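Local coordinates for penicillin-binding protein 1A (PDB 5CXW), which builds and cross-links mycobacterial peptidoglycan, its penicillin-sensitive transpeptidase domain being the part captured here with opened penicillin V, at residues Val118-Asn132 with Ser150-Leu162. Numbering follows the deposited sequence. Where two conformers were deposited one is given.
With 35P ((2R,4S)-5,5-dimethyl-2-{(1R)-2-oxo-1-[(phenoxyacetyl)amino]ethyl}-1,3-thiazolidine-4-carboxylic acid), chain C.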
# COMPACT_ATOMS: atom_id res chain seq x y z
N VAL A 118 -1.44 -21.78 12.44
CA VAL A 118 -2.38 -20.98 13.22
C VAL A 118 -3.80 -21.49 13.03
O VAL A 118 -4.17 -21.89 11.92
CB VAL A 118 -2.36 -19.51 12.78
CG1 VAL A 118 -3.22 -18.67 13.70
CG2 VAL A 118 -0.94 -18.99 12.79
N ASP A 119 -4.60 -21.53 14.11
CA ASP A 119 -5.99 -21.92 14.01
C ASP A 119 -6.77 -20.80 13.30
O ASP A 119 -6.53 -19.66 13.58
CB ASP A 119 -6.54 -22.09 15.43
CG ASP A 119 -8.01 -22.50 15.46
OD1 ASP A 119 -8.60 -22.88 14.49
OD2 ASP A 119 -8.55 -22.51 16.58
N SER A 120 -7.65 -21.15 12.35
CA SER A 120 -8.46 -20.15 11.66
C SER A 120 -9.90 -20.05 12.13
O SER A 120 -10.71 -19.36 11.52
CB SER A 120 -8.44 -20.41 10.14
OG SER A 120 -9.05 -21.58 9.81
N SER A 121 -10.22 -20.77 13.20
CA SER A 121 -11.60 -20.77 13.67
C SER A 121 -12.01 -19.39 14.19
O SER A 121 -11.15 -18.57 14.56
CB SER A 121 -11.77 -21.79 14.79
OG SER A 121 -11.08 -21.44 15.96
N PRO A 122 -13.32 -19.13 14.25
CA PRO A 122 -13.74 -17.83 14.75
C PRO A 122 -13.35 -17.63 16.22
O PRO A 122 -13.25 -18.62 16.98
CB PRO A 122 -15.24 -17.84 14.63
CG PRO A 122 -15.61 -19.02 13.77
CD PRO A 122 -14.43 -19.93 13.70
N LEU A 123 -13.26 -16.37 16.60
CA LEU A 123 -13.01 -16.04 18.01
C LEU A 123 -13.51 -14.68 18.34
O LEU A 123 -13.74 -13.87 17.46
CB LEU A 123 -11.53 -16.20 18.38
CG LEU A 123 -10.51 -15.17 17.84
CD1 LEU A 123 -9.20 -15.25 18.61
CD2 LEU A 123 -10.30 -15.24 16.32
N THR A 124 -13.61 -14.41 19.63
CA THR A 124 -14.05 -13.10 20.15
C THR A 124 -12.90 -12.52 20.95
O THR A 124 -12.30 -13.27 21.73
CB THR A 124 -15.24 -13.19 21.05
OG1 THR A 124 -16.34 -13.74 20.32
CG2 THR A 124 -15.69 -11.79 21.56
N VAL A 125 -12.50 -11.26 20.65
CA VAL A 125 -11.38 -10.63 21.31
C VAL A 125 -11.80 -9.25 21.75
O VAL A 125 -12.25 -8.48 20.94
CB VAL A 125 -10.14 -10.55 20.43
CG1 VAL A 125 -8.96 -9.94 21.18
CG2 VAL A 125 -9.77 -11.97 19.91
N ASP A 126 -11.64 -8.97 23.04
CA ASP A 126 -12.11 -7.71 23.63
C ASP A 126 -13.58 -7.45 23.37
O ASP A 126 -14.04 -6.29 23.22
CB ASP A 126 -11.24 -6.50 23.16
CG ASP A 126 -9.78 -6.60 23.55
OD1 ASP A 126 -9.28 -7.57 24.11
OD2 ASP A 126 -8.99 -5.66 23.30
N GLY A 127 -14.35 -8.51 23.35
CA GLY A 127 -15.77 -8.45 23.05
C GLY A 127 -16.18 -8.29 21.63
O GLY A 127 -17.35 -8.22 21.36
N ILE A 128 -15.24 -8.29 20.70
CA ILE A 128 -15.52 -8.09 19.30
C ILE A 128 -15.41 -9.45 18.62
O ILE A 128 -14.36 -10.14 18.72
CB ILE A 128 -14.52 -7.14 18.66
CG1 ILE A 128 -14.52 -5.78 19.43
CG2 ILE A 128 -14.83 -6.95 17.20
CD1 ILE A 128 -13.41 -4.86 19.06
N LYS A 129 -16.45 -9.79 17.86
CA LYS A 129 -16.45 -11.03 17.14
C LYS A 129 -15.55 -10.97 15.89
O LYS A 129 -15.82 -10.19 15.01
CB LYS A 129 -17.89 -11.37 16.72
CG LYS A 129 -18.80 -11.78 17.86
CD LYS A 129 -20.14 -12.27 17.26
CE LYS A 129 -21.33 -12.21 18.20
NZ LYS A 129 -20.95 -12.53 19.60
N ILE A 130 -14.56 -11.86 15.79
CA ILE A 130 -13.64 -11.89 14.65
C ILE A 130 -14.04 -13.07 13.77
O ILE A 130 -14.10 -14.24 14.22
CB ILE A 130 -12.14 -12.01 15.10
CG1 ILE A 130 -11.81 -10.94 16.15
CG2 ILE A 130 -11.24 -11.90 13.89
CD1 ILE A 130 -12.14 -9.52 15.76
N THR A 131 -14.32 -12.79 12.50
CA THR A 131 -14.75 -13.84 11.58
C THR A 131 -14.11 -13.55 10.22
O THR A 131 -13.66 -12.42 9.93
CB THR A 131 -16.29 -13.93 11.35
OG1 THR A 131 -16.72 -12.66 10.90
CG2 THR A 131 -17.01 -14.15 12.63
N ASN A 132 -14.19 -14.57 9.37
CA ASN A 132 -13.71 -14.48 8.00
C ASN A 132 -14.86 -14.33 7.05
O ASN A 132 -15.96 -14.83 7.34
CB ASN A 132 -12.92 -15.72 7.67
CG ASN A 132 -11.77 -15.92 8.61
OD1 ASN A 132 -11.13 -14.95 9.04
ND2 ASN A 132 -11.50 -17.14 8.95
N SER A 150 -6.51 -14.52 3.17
CA SER A 150 -6.84 -13.33 3.94
C SER A 150 -7.77 -13.64 5.11
O SER A 150 -8.88 -13.13 5.21
CB SER A 150 -7.36 -12.21 3.05
OG SER A 150 -7.06 -10.98 3.72
N LEU A 151 -7.28 -14.54 5.95
CA LEU A 151 -8.07 -14.94 7.10
C LEU A 151 -7.90 -13.99 8.26
O LEU A 151 -6.83 -13.93 8.86
CB LEU A 151 -7.74 -16.38 7.49
CG LEU A 151 -7.90 -17.38 6.32
CD1 LEU A 151 -7.43 -18.75 6.82
CD2 LEU A 151 -9.29 -17.41 5.81
N ASN A 152 -8.96 -13.27 8.61
CA ASN A 152 -8.95 -12.32 9.75
C ASN A 152 -8.64 -13.04 11.06
O ASN A 152 -7.91 -12.52 11.91
CB ASN A 152 -10.28 -11.64 9.90
CG ASN A 152 -10.52 -10.56 8.89
OD1 ASN A 152 -9.81 -10.40 7.88
ND2 ASN A 152 -11.61 -9.78 9.16
N THR A 153 -9.24 -14.21 11.24
CA THR A 153 -9.13 -14.91 12.53
C THR A 153 -7.65 -15.30 12.75
O THR A 153 -7.06 -15.07 13.83
CB THR A 153 -10.03 -16.13 12.53
OG1 THR A 153 -9.67 -16.94 11.42
CG2 THR A 153 -11.51 -15.76 12.49
N SER A 154 -7.03 -15.87 11.72
CA SER A 154 -5.66 -16.34 11.84
C SER A 154 -4.70 -15.18 12.11
O SER A 154 -3.78 -15.29 12.93
CB SER A 154 -5.26 -16.97 10.50
OG SER A 154 -6.13 -18.04 10.12
N TYR A 155 -4.93 -14.06 11.43
CA TYR A 155 -4.05 -12.88 11.58
C TYR A 155 -4.26 -12.22 12.96
O TYR A 155 -3.33 -11.65 13.51
CB TYR A 155 -4.14 -11.91 10.35
CG TYR A 155 -3.02 -12.34 9.43
CD1 TYR A 155 -3.10 -13.50 8.66
CD2 TYR A 155 -1.83 -11.68 9.44
CE1 TYR A 155 -2.01 -13.98 7.93
CE2 TYR A 155 -0.71 -12.11 8.74
CZ TYR A 155 -0.79 -13.26 7.98
OH TYR A 155 0.31 -13.74 7.35
N TYR A 156 -5.49 -12.25 13.49
CA TYR A 156 -5.72 -11.81 14.89
C TYR A 156 -4.93 -12.68 15.85
O TYR A 156 -4.22 -12.15 16.73
CB TYR A 156 -7.20 -11.86 15.24
CG TYR A 156 -7.78 -10.56 15.69
CD1 TYR A 156 -8.21 -9.65 14.79
CD2 TYR A 156 -7.93 -10.26 17.04
CE1 TYR A 156 -8.75 -8.43 15.17
CE2 TYR A 156 -8.53 -9.09 17.45
CZ TYR A 156 -8.90 -8.16 16.50
OH TYR A 156 -9.54 -6.98 16.89
N ARG A 157 -4.98 -14.00 15.70
CA ARG A 157 -4.21 -14.88 16.55
C ARG A 157 -2.71 -14.66 16.37
O ARG A 157 -1.93 -14.78 17.34
CB ARG A 157 -4.55 -16.37 16.33
CG ARG A 157 -5.93 -16.79 16.75
CD ARG A 157 -6.03 -18.30 16.75
NE ARG A 157 -7.32 -18.75 17.34
CZ ARG A 157 -8.48 -18.84 16.67
NH1 ARG A 157 -8.55 -18.66 15.38
NH2 ARG A 157 -9.60 -19.18 17.33
N LEU A 158 -2.26 -14.43 15.14
CA LEU A 158 -0.86 -14.19 14.93
C LEU A 158 -0.41 -12.91 15.67
O LEU A 158 0.63 -12.91 16.36
CB LEU A 158 -0.54 -14.06 13.48
CG LEU A 158 0.92 -13.80 13.15
CD1 LEU A 158 1.88 -14.88 13.64
CD2 LEU A 158 1.07 -13.59 11.65
N MET A 159 -1.19 -11.85 15.53
CA MET A 159 -0.89 -10.59 16.25
C MET A 159 -0.84 -10.83 17.74
O MET A 159 0.07 -10.30 18.41
CB MET A 159 -1.92 -9.52 15.90
CG MET A 159 -1.91 -8.32 16.85
SD MET A 159 -3.21 -7.20 16.43
CE MET A 159 -4.63 -8.17 17.02
N LEU A 160 -1.78 -11.57 18.31
CA LEU A 160 -1.77 -11.81 19.74
C LEU A 160 -0.56 -12.62 20.23
O LEU A 160 -0.13 -12.47 21.39
CB LEU A 160 -3.08 -12.41 20.20
CG LEU A 160 -4.28 -11.51 20.02
CD1 LEU A 160 -5.51 -12.35 20.32
CD2 LEU A 160 -4.26 -10.23 20.81
N LYS A 161 0.00 -13.43 19.36
CA LYS A 161 1.19 -14.23 19.67
C LYS A 161 2.44 -13.36 19.73
O LYS A 161 3.43 -13.71 20.40
CB LYS A 161 1.37 -15.24 18.57
CG LYS A 161 2.62 -16.12 18.60
CD LYS A 161 2.60 -17.10 19.71
CE LYS A 161 3.75 -18.08 19.43
NZ LYS A 161 3.88 -18.98 20.59
N LEU A 162 2.46 -12.25 18.99
CA LEU A 162 3.63 -11.39 19.01
C LEU A 162 3.94 -10.78 20.37
O LEU A 162 3.03 -10.34 21.09
CB LEU A 162 3.42 -10.20 18.09
CG LEU A 162 3.13 -10.45 16.59
CD1 LEU A 162 2.82 -9.15 15.91
CD2 LEU A 162 4.26 -11.14 15.95
C24 35P C . -17.24 -7.82 7.16
C23 35P C . -18.56 -7.42 7.02
C22 35P C . -18.96 -6.69 5.92
C21 35P C . -18.05 -6.34 4.93
C20 35P C . -16.73 -6.72 5.05
C19 35P C . -16.32 -7.48 6.17
O1 35P C . -15.03 -7.91 6.34
C2 35P C . -14.12 -7.82 5.24
C3 35P C . -12.89 -8.62 5.56
O18 35P C . -12.95 -9.56 6.34
N4 35P C . -11.80 -8.21 4.92
C5 35P C . -10.53 -8.91 5.07
C6 35P C . -9.46 -7.95 4.76
O17 35P C . -9.61 -6.89 4.10
C8 35P C . -10.35 -10.17 4.10
N7 35P C . -9.61 -9.58 3.02
S11 35P C . -11.73 -10.87 3.37
C10 35P C . -11.45 -10.36 1.74
C12 35P C . -12.74 -9.84 1.11
C15 35P C . -10.94 -11.46 0.85
C9 35P C . -10.44 -9.22 1.90
C13 35P C . -9.57 -8.83 0.75
O14 35P C . -8.40 -9.33 0.73
O16 35P C . -10.04 -8.02 -0.08
O HOH W 1 -4.60 -20.16 9.81
O HOH W 2 -10.32 -6.81 19.52
O HOH W 3 -13.33 -9.87 11.68
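T153 OG1 is gripped by two groups of 118-132: it donates to S120 O at 2.6 Å, and N132 ND2, with the hydroxyl near its amide plane, donates to it at 3.1 Å. N132 works with both ends of its amide, because OD1 takes the backbone N of T153 on an in-plane lone pair (3.0 Å, 163°), while ND2 also reaches E136 O. One polar side chain thus gathers several partners and fastens helix 152-161 to the loop. R157 does the same one turn on. With CG anti to its carbonyl carbon (chi1 -67°) and an extended chain, its NH1 meets S121 O in plane at 2.7 Å and D119 O from above the carbonyl at 2.9 Å. The D119 carboxylate stacks over one guanidinium face, planes 19° apart, in a purely electrostatic salt bridge; L123 CD2 lies over the opposite face, toward its rim. D119 is itself steadied by an Asx turn to S121 N. Farther along, I130 CG1 makes a CH-pi contact 3.8 Å over the centre of the Y156 ring, and M159 CE, from the same helix, lies toward the rim of the opposite face. In this penicillin-bound transpeptidase domain, ligand N7 donates to S150 OG and N152 ND2 bonds ligand O18 weakly; S150 OG and N152 OD1 both bond K100 NZ, consistent with an SxN motif. The hairpin 123-130 packs along one side of helix 152-161, whose other flanks pack on helices 100-109, 143-149 and 165-176.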